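Local coordinates for substrate-binding protein (Synechococcus sp., PDB 6WPN), which probably binds a sugar or oligosaccharide in the periplasm, as the solute-binding component of a transport system, at residues Y171-F185 with I250-A262. Numbering follows the deposited sequence.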
ATOM      1  N   TYR A 171      17.319  16.864  -6.586  1.00 37.47           N
ATOM      2  CA  TYR A 171      16.096  17.149  -7.330  1.00 35.44           C
ATOM      3  C   TYR A 171      15.183  18.086  -6.553  1.00 42.25           C
ATOM      4  O   TYR A 171      14.682  19.078  -7.098  1.00 37.58           O
ATOM      5  CB  TYR A 171      15.383  15.836  -7.658  1.00 39.02           C
ATOM      6  CG  TYR A 171      13.877  15.928  -7.797  1.00 38.54           C
ATOM      7  CD1 TYR A 171      13.289  16.440  -8.946  1.00 44.12           C
ATOM      8  CD2 TYR A 171      13.042  15.460  -6.789  1.00 42.99           C
ATOM      9  CE1 TYR A 171      11.912  16.506  -9.077  1.00 37.17           C
ATOM     10  CE2 TYR A 171      11.670  15.523  -6.910  1.00 37.96           C
ATOM     11  CZ  TYR A 171      11.111  16.044  -8.057  1.00 37.73           C
ATOM     12  OH  TYR A 171       9.736  16.108  -8.170  1.00 45.63           O
ATOM     13  N   ALA A 172      14.952  17.781  -5.270  1.00 35.23           N
ATOM     14  CA  ALA A 172      14.042  18.581  -4.455  1.00 34.95           C
ATOM     15  C   ALA A 172      14.519  20.023  -4.342  1.00 38.36           C
ATOM     16  O   ALA A 172      13.707  20.956  -4.368  1.00 39.67           O
ATOM     17  CB  ALA A 172      13.888  17.956  -3.066  1.00 28.90           C
ATOM     18  N   ARG A 173      15.829  20.224  -4.194  1.00 39.33           N
ATOM     19  CA  ARG A 173      16.364  21.580  -4.137  1.00 45.15           C
ATOM     20  C   ARG A 173      16.063  22.344  -5.421  1.00 51.62           C
ATOM     21  O   ARG A 173      15.616  23.497  -5.377  1.00 49.45           O
ATOM     22  CB  ARG A 173      17.869  21.543  -3.867  1.00 54.23           C
ATOM     23  CG  ARG A 173      18.213  21.061  -2.472  1.00 63.45           C
ATOM     24  CD  ARG A 173      19.658  21.332  -2.106  1.00 66.53           C
ATOM     25  NE  ARG A 173      20.542  20.237  -2.494  1.00 70.76           N
ATOM     26  CZ  ARG A 173      20.909  19.255  -1.678  1.00 64.16           C
ATOM     27  NH1 ARG A 173      20.466  19.232  -0.427  1.00 55.96           N
ATOM     28  NH2 ARG A 173      21.715  18.295  -2.113  1.00 59.33           N
ATOM     29  N   SER A 174      16.282  21.708  -6.578  1.00 45.41           N
ATOM     30  CA  SER A 174      16.052  22.393  -7.849  1.00 48.10           C
ATOM     31  C   SER A 174      14.597  22.818  -7.992  1.00 45.05           C
ATOM     32  O   SER A 174      14.309  23.905  -8.508  1.00 54.20           O
ATOM     33  CB  SER A 174      16.460  21.495  -9.020  1.00 47.16           C
ATOM     34  OG  SER A 174      17.870  21.415  -9.141  1.00 50.96           O
ATOM     35  N   ILE A 175      13.666  21.988  -7.519  1.00 41.58           N
ATOM     36  CA  ILE A 175      12.258  22.363  -7.579  1.00 47.87           C
ATOM     37  C   ILE A 175      11.963  23.494  -6.599  1.00 50.45           C
ATOM     38  O   ILE A 175      11.250  24.448  -6.930  1.00 48.29           O
ATOM     39  CB  ILE A 175      11.367  21.138  -7.303  1.00 49.00           C
ATOM     40  CG1 ILE A 175      11.653  20.008  -8.301  1.00 47.59           C
ATOM     41  CG2 ILE A 175       9.896  21.533  -7.339  1.00 54.62           C
ATOM     42  CD1 ILE A 175      11.086  20.235  -9.680  1.00 38.57           C
ATOM     43  N   ARG A 176      12.542  23.428  -5.395  1.00 50.49           N
ATOM     44  CA  ARG A 176      12.218  24.402  -4.358  1.00 44.31           C
ATOM     45  C   ARG A 176      12.682  25.798  -4.731  1.00 48.78           C
ATOM     46  O   ARG A 176      11.935  26.768  -4.571  1.00 60.43           O
ATOM     47  CB  ARG A 176      12.851  23.997  -3.025  1.00 51.95           C
ATOM     48  CG  ARG A 176      11.963  23.164  -2.137  1.00 59.45           C
ATOM     49  CD  ARG A 176      10.602  23.807  -2.005  1.00 57.32           C
ATOM     50  NE  ARG A 176      10.532  24.752  -0.901  1.00 67.52           N
ATOM     51  CZ  ARG A 176       9.556  25.642  -0.744  1.00 65.45           C
ATOM     52  NH1 ARG A 176       8.573  25.715  -1.633  1.00 61.30           N
ATOM     53  NH2 ARG A 176       9.564  26.457   0.302  1.00 66.82           N
ATOM     54  N   GLU A 177      13.888  25.917  -5.269  1.00 54.79           N
ATOM     55  CA  GLU A 177      14.473  27.234  -5.455  1.00 62.06           C
ATOM     56  C   GLU A 177      14.094  27.869  -6.781  1.00 67.87           C
ATOM     57  O   GLU A 177      13.968  29.096  -6.852  1.00 76.00           O
ATOM     58  CB  GLU A 177      15.998  27.145  -5.336  1.00 69.66           C
ATOM     59  CG  GLU A 177      16.465  26.649  -3.974  1.00 92.28           C
ATOM     60  CD  GLU A 177      17.975  26.492  -3.879  1.00111.27           C
ATOM     61  OE1 GLU A 177      18.673  26.752  -4.884  1.00117.24           O
ATOM     62  OE2 GLU A 177      18.463  26.107  -2.794  1.00114.92           O
ATOM     63  N   ARG A 178      13.880  27.073  -7.828  1.00 63.06           N
ATOM     64  CA  ARG A 178      13.577  27.651  -9.129  1.00 65.40           C
ATOM     65  C   ARG A 178      12.084  27.795  -9.392  1.00 56.47           C
ATOM     66  O   ARG A 178      11.697  28.651 -10.194  1.00 63.16           O
ATOM     67  CB  ARG A 178      14.234  26.829 -10.245  1.00 64.61           C
ATOM     68  CG  ARG A 178      15.753  26.749 -10.113  1.00 66.78           C
ATOM     69  CD  ARG A 178      16.426  26.120 -11.330  1.00 80.32           C
ATOM     70  NE  ARG A 178      16.454  27.027 -12.480  1.00 91.55           N
ATOM     71  CZ  ARG A 178      17.115  26.791 -13.613  1.00 88.87           C
ATOM     72  NH1 ARG A 178      17.815  25.673 -13.760  1.00 92.51           N
ATOM     73  NH2 ARG A 178      17.083  27.674 -14.601  1.00 82.51           N
ATOM     74  N   THR A 179      11.234  27.019  -8.714  1.00 48.89           N
ATOM     75  CA  THR A 179       9.793  27.124  -8.896  1.00 51.15           C
ATOM     76  C   THR A 179       9.039  27.492  -7.635  1.00 61.53           C
ATOM     77  O   THR A 179       7.871  27.888  -7.734  1.00 61.68           O
ATOM     78  CB  THR A 179       9.197  25.801  -9.399  1.00 47.56           C
ATOM     79  OG1 THR A 179       9.172  24.868  -8.317  1.00 55.18           O
ATOM     80  CG2 THR A 179      10.035  25.221 -10.514  1.00 57.80           C
ATOM     81  N   GLY A 180       9.654  27.364  -6.459  1.00 61.02           N
ATOM     82  CA  GLY A 180       8.959  27.586  -5.215  1.00 44.58           C
ATOM     83  C   GLY A 180       8.033  26.471  -4.799  1.00 49.47           C
ATOM     84  O   GLY A 180       7.573  26.464  -3.650  1.00 51.63           O
ATOM     85  N   ARG A 181       7.774  25.505  -5.672  1.00 55.85           N
ATOM     86  CA  ARG A 181       6.912  24.385  -5.350  1.00 50.81           C
ATOM     87  C   ARG A 181       7.741  23.279  -4.705  1.00 44.72           C
ATOM     88  O   ARG A 181       8.954  23.398  -4.528  1.00 46.85           O
ATOM     89  CB  ARG A 181       6.196  23.886  -6.606  1.00 60.63           C
ATOM     90  CG  ARG A 181       4.896  24.605  -6.939  1.00 64.58           C
ATOM     91  CD  ARG A 181       5.097  26.079  -7.234  1.00 82.18           C
ATOM     92  NE  ARG A 181       3.850  26.737  -7.602  1.00 97.88           N
ATOM     93  CZ  ARG A 181       3.727  28.039  -7.847  1.00111.25           C
ATOM     94  NH1 ARG A 181       4.783  28.840  -7.741  1.00115.24           N
ATOM     95  NH2 ARG A 181       2.549  28.542  -8.191  1.00116.35           N
ATOM     96  N   TYR A 182       7.081  22.189  -4.336  1.00 46.55           N
ATOM     97  CA  TYR A 182       7.725  21.099  -3.618  1.00 47.03           C
ATOM     98  C   TYR A 182       7.948  19.898  -4.527  1.00 45.39           C
ATOM     99  O   TYR A 182       7.102  19.569  -5.365  1.00 43.28           O
ATOM    100  CB  TYR A 182       6.887  20.718  -2.392  1.00 42.11           C
ATOM    101  CG  TYR A 182       6.933  21.795  -1.333  1.00 41.60           C
ATOM    102  CD1 TYR A 182       7.997  21.874  -0.442  1.00 45.14           C
ATOM    103  CD2 TYR A 182       5.941  22.770  -1.259  1.00 36.53           C
ATOM    104  CE1 TYR A 182       8.055  22.872   0.515  1.00 44.92           C
ATOM    105  CE2 TYR A 182       5.991  23.775  -0.303  1.00 32.39           C
ATOM    106  CZ  TYR A 182       7.051  23.817   0.579  1.00 38.67           C
ATOM    107  OH  TYR A 182       7.120  24.805   1.532  1.00 56.48           O
ATOM    108  N   GLY A 183       9.091  19.230  -4.338  1.00 44.86           N
ATOM    109  CA  GLY A 183       9.436  18.099  -5.179  1.00 31.96           C
ATOM    110  C   GLY A 183       8.704  16.821  -4.834  1.00 39.84           C
ATOM    111  O   GLY A 183       8.426  16.009  -5.724  1.00 47.40           O
ATOM    112  N   LEU A 184       8.403  16.604  -3.556  1.00 40.54           N
ATOM    113  CA  LEU A 184       7.724  15.385  -3.133  1.00 45.00           C
ATOM    114  C   LEU A 184       7.049  15.627  -1.788  1.00 43.19           C
ATOM    115  O   LEU A 184       7.234  16.668  -1.152  1.00 40.33           O
ATOM    116  CB  LEU A 184       8.694  14.200  -3.058  1.00 37.67           C
ATOM    117  CG  LEU A 184       9.661  14.169  -1.876  1.00 46.20           C
ATOM    118  CD1 LEU A 184      10.266  12.780  -1.734  1.00 37.72           C
ATOM    119  CD2 LEU A 184      10.759  15.229  -2.027  1.00 47.32           C
ATOM    120  N   PHE A 185       6.262  14.640  -1.363  1.00 46.80           N
ATOM    121  CA  PHE A 185       5.472  14.742  -0.136  1.00 37.73           C
ATOM    122  C   PHE A 185       5.388  13.346   0.462  1.00 39.02           C
ATOM    123  O   PHE A 185       4.662  12.498  -0.061  1.00 38.48           O
ATOM    124  CB  PHE A 185       4.072  15.290  -0.432  1.00 31.96           C
ATOM    125  CG  PHE A 185       3.251  15.597   0.794  1.00 36.19           C
ATOM    126  CD1 PHE A 185       2.770  14.585   1.611  1.00 38.86           C
ATOM    127  CD2 PHE A 185       2.924  16.906   1.101  1.00 36.30           C
ATOM    128  CE1 PHE A 185       2.012  14.872   2.726  1.00 40.80           C
ATOM    129  CE2 PHE A 185       2.160  17.202   2.214  1.00 45.68           C
ATOM    130  CZ  PHE A 185       1.703  16.185   3.031  1.00 42.59           C
ATOM    131  N   ILE A 250      -2.238  14.584  -2.409  1.00 39.71           N
ATOM    132  CA  ILE A 250      -3.202  14.565  -3.505  1.00 40.85           C
ATOM    133  C   ILE A 250      -3.662  15.979  -3.826  1.00 40.55           C
ATOM    134  O   ILE A 250      -3.669  16.403  -4.989  1.00 50.17           O
ATOM    135  CB  ILE A 250      -4.390  13.657  -3.134  1.00 46.90           C
ATOM    136  CG1 ILE A 250      -4.035  12.182  -3.348  1.00 44.38           C
ATOM    137  CG2 ILE A 250      -5.681  14.102  -3.811  1.00 57.21           C
ATOM    138  CD1 ILE A 250      -4.997  11.221  -2.674  1.00 49.77           C
ATOM    139  N   GLU A 251      -4.023  16.737  -2.789  1.00 35.21           N
ATOM    140  CA  GLU A 251      -4.504  18.100  -2.981  1.00 40.07           C
ATOM    141  C   GLU A 251      -3.426  19.002  -3.571  1.00 37.35           C
ATOM    142  O   GLU A 251      -3.717  19.867  -4.404  1.00 44.57           O
ATOM    143  CB  GLU A 251      -4.990  18.659  -1.647  1.00 46.40           C
ATOM    144  CG  GLU A 251      -5.574  20.054  -1.727  1.00 68.38           C
ATOM    145  CD  GLU A 251      -6.095  20.539  -0.380  1.00 77.04           C
ATOM    146  OE1 GLU A 251      -5.337  20.453   0.610  1.00 76.65           O
ATOM    147  OE2 GLU A 251      -7.256  21.006  -0.313  1.00 80.02           O
ATOM    148  N   LEU A 252      -2.172  18.811  -3.158  1.00 33.69           N
ATOM    149  CA  LEU A 252      -1.108  19.678  -3.649  1.00 38.17           C
ATOM    150  C   LEU A 252      -0.792  19.385  -5.109  1.00 43.41           C
ATOM    151  O   LEU A 252      -0.511  20.307  -5.886  1.00 44.26           O
ATOM    152  CB  LEU A 252       0.149  19.525  -2.785  1.00 40.61           C
ATOM    153  CG  LEU A 252       0.143  20.131  -1.376  1.00 40.86           C
ATOM    154  CD1 LEU A 252       1.439  19.804  -0.662  1.00 39.25           C
ATOM    155  CD2 LEU A 252      -0.075  21.641  -1.409  1.00 37.37           C
ATOM    156  N   TYR A 253      -0.833  18.110  -5.501  1.00 42.57           N
ATOM    157  CA  TYR A 253      -0.557  17.772  -6.891  1.00 38.71           C
ATOM    158  C   TYR A 253      -1.646  18.309  -7.815  1.00 42.70           C
ATOM    159  O   TYR A 253      -1.345  18.869  -8.879  1.00 44.99           O
ATOM    160  CB  TYR A 253      -0.403  16.260  -7.053  1.00 28.29           C
ATOM    161  CG  TYR A 253       0.144  15.876  -8.405  1.00 39.05           C
ATOM    162  CD1 TYR A 253       1.514  15.862  -8.636  1.00 37.23           C
ATOM    163  CD2 TYR A 253      -0.702  15.538  -9.456  1.00 36.15           C
ATOM    164  CE1 TYR A 253       2.029  15.518  -9.869  1.00 40.80           C
ATOM    165  CE2 TYR A 253      -0.196  15.190 -10.692  1.00 36.12           C
ATOM    166  CZ  TYR A 253       1.169  15.185 -10.894  1.00 37.93           C
ATOM    167  OH  TYR A 253       1.683  14.846 -12.119  1.00 42.98           O
ATOM    168  N   GLN A 254      -2.915  18.163  -7.424  1.00 42.96           N
ATOM    169  CA  GLN A 254      -4.003  18.664  -8.256  1.00 45.26           C
ATOM    170  C   GLN A 254      -4.005  20.180  -8.351  1.00 48.48           C
ATOM    171  O   GLN A 254      -4.621  20.735  -9.265  1.00 59.56           O
ATOM    172  CB  GLN A 254      -5.352  18.181  -7.718  1.00 43.66           C
ATOM    173  CG  GLN A 254      -5.535  16.672  -7.750  1.00 51.93           C
ATOM    174  CD  GLN A 254      -6.925  16.243  -7.319  1.00 57.23           C
ATOM    175  OE1 GLN A 254      -7.707  17.049  -6.814  1.00 58.70           O
ATOM    176  NE2 GLN A 254      -7.238  14.968  -7.512  1.00 66.27           N
ATOM    177  N   SER A 255      -3.325  20.863  -7.438  1.00 47.67           N
ATOM    178  CA  SER A 255      -3.195  22.309  -7.499  1.00 43.70           C
ATOM    179  C   SER A 255      -1.972  22.752  -8.285  1.00 46.26           C
ATOM    180  O   SER A 255      -1.773  23.958  -8.468  1.00 43.08           O
ATOM    181  CB  SER A 255      -3.127  22.895  -6.085  1.00 38.13           C
ATOM    182  OG  SER A 255      -4.248  22.503  -5.318  1.00 53.38           O
ATOM    183  N   GLY A 256      -1.151  21.815  -8.749  1.00 46.07           N
ATOM    184  CA  GLY A 256       0.081  22.188  -9.408  1.00 35.82           C
ATOM    185  C   GLY A 256       1.177  22.626  -8.469  1.00 46.29           C
ATOM    186  O   GLY A 256       2.104  23.316  -8.900  1.00 55.64           O
ATOM    187  N   GLU A 257       1.096  22.257  -7.190  1.00 54.23           N
ATOM    188  CA  GLU A 257       2.081  22.651  -6.193  1.00 51.74           C
ATOM    189  C   GLU A 257       3.026  21.522  -5.804  1.00 53.95           C
ATOM    190  O   GLU A 257       3.901  21.730  -4.957  1.00 47.22           O
ATOM    191  CB  GLU A 257       1.378  23.196  -4.945  1.00 57.59           C
ATOM    192  CG  GLU A 257       0.873  24.623  -5.097  1.00 76.76           C
ATOM    193  CD  GLU A 257       2.004  25.638  -5.169  1.00 99.28           C
ATOM    194  OE1 GLU A 257       3.025  25.443  -4.469  1.00106.80           O
ATOM    195  OE2 GLU A 257       1.875  26.627  -5.929  1.00102.83           O
ATOM    196  N   LEU A 258       2.873  20.339  -6.398  1.00 50.25           N
ATOM    197  CA  LEU A 258       3.708  19.182  -6.098  1.00 33.75           C
ATOM    198  C   LEU A 258       4.211  18.594  -7.410  1.00 40.82           C
ATOM    199  O   LEU A 258       3.410  18.246  -8.282  1.00 43.77           O
ATOM    200  CB  LEU A 258       2.920  18.139  -5.297  1.00 31.72           C
ATOM    201  CG  LEU A 258       3.671  16.925  -4.746  1.00 36.03           C
ATOM    202  CD1 LEU A 258       4.825  17.377  -3.877  1.00 36.90           C
ATOM    203  CD2 LEU A 258       2.730  16.023  -3.954  1.00 32.21           C
ATOM    204  N   ALA A 259       5.535  18.473  -7.545  1.00 42.08           N
ATOM    205  CA  ALA A 259       6.112  18.014  -8.805  1.00 40.21           C
ATOM    206  C   ALA A 259       6.002  16.504  -8.972  1.00 38.96           C
ATOM    207  O   ALA A 259       5.834  16.022 -10.096  1.00 40.40           O
ATOM    208  CB  ALA A 259       7.575  18.444  -8.910  1.00 37.17           C
ATOM    209  N   LEU A 260       6.095  15.742  -7.886  1.00 35.60           N
ATOM    210  CA  LEU A 260       6.010  14.289  -7.956  1.00 36.82           C
ATOM    211  C   LEU A 260       5.027  13.803  -6.901  1.00 45.85           C
ATOM    212  O   LEU A 260       5.129  14.181  -5.733  1.00 51.45           O
ATOM    213  CB  LEU A 260       7.384  13.636  -7.752  1.00 35.14           C
ATOM    214  CG  LEU A 260       7.496  12.114  -7.928  1.00 34.90           C
ATOM    215  CD1 LEU A 260       8.898  11.725  -8.376  1.00 30.88           C
ATOM    216  CD2 LEU A 260       7.151  11.379  -6.643  1.00 39.19           C
ATOM    217  N   LEU A 261       4.108  12.935  -7.312  1.00 44.09           N
ATOM    218  CA  LEU A 261       3.106  12.349  -6.431  1.00 38.59           C
ATOM    219  C   LEU A 261       3.196  10.835  -6.541  1.00 39.02           C
ATOM    220  O   LEU A 261       3.036  10.282  -7.633  1.00 41.22           O
ATOM    221  CB  LEU A 261       1.702  12.836  -6.806  1.00 29.96           C
ATOM    222  CG  LEU A 261       0.517  12.214  -6.063  1.00 38.21           C
ATOM    223  CD1 LEU A 261       0.447  12.687  -4.615  1.00 27.82           C
ATOM    224  CD2 LEU A 261      -0.781  12.512  -6.793  1.00 31.43           C
ATOM    225  N   ALA A 262       3.460  10.164  -5.426  1.00 44.40           N
ATOM    226  CA  ALA A 262       3.508   8.702  -5.415  1.00 45.46           C
ATOM    227  C   ALA A 262       2.078   8.177  -5.410  1.00 42.08           C
ATOM    228  O   ALA A 262       1.395   8.217  -4.387  1.00 44.76           O
ATOM    229  CB  ALA A 262       4.292   8.195  -4.210  1.00 35.48           C
TER
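Arg181 and Glu257 form a salt bridge, NE of Arg181 lying 2.6 Å from OE2 of Glu257. This carboxylate oxygen lies over one face of the guanidinium, whose plane is 27° from that of the carboxylate. The Glu257 side chain, bent at chi2, brings its carboxylate to Arg181. NH1 of Arg181 also donates to Thr179 O, nearly in the guanidinium plane, and this hydrogen bond probably helps to fix the rotation of the group. Thr179 OG1 in turn accepts from Arg181 N, an ST turn around Gly180, the first residue to leave helical phi/psi, with positive phi.

Next to the charges the backbones join in a single bridge, Tyr182 with Leu258: Tyr182 N reaches Glu257 O at 3.3 Å, and Ala259 N reaches Tyr182 O at 2.9 Å. Beyond it, Leu260 N makes only a weak bond to Gly183 O. That carbonyl has a firmer donor in Tyr171 OH (2.8 Å), which approaches it from the helix and packs against CB of Ala259 at 3.3 Å. CD1 of Ile175 touches the same methyl.

On the other flank Leu258 CD1 rests on Tyr182 O and Leu184 C, while its CD2 meets Phe185 CB at 3.8 Å. With CG anti to the backbone N (chi1 -172°), the Phe185 ring is set beside its own carbonyl carbon and reaches Leu252 CD1 (3.7 Å from Phe185 CD2), the two side chains crossing at about a right angle.

Helix 246-254 closes in a Schellman motif at Gly256, turning the chain toward strand 260-263, which pairs antiparallel with strand 137-149. Leu153 of helix 150-155 covers Tyr171 and Ile175, and Leu152 covers Ala259. This structural packing, probably within one lobe of the two-lobed solute-binding fold, joins helix 168-179 and its following loop to helix 246-254, the connection after it and the start of strand 260-263.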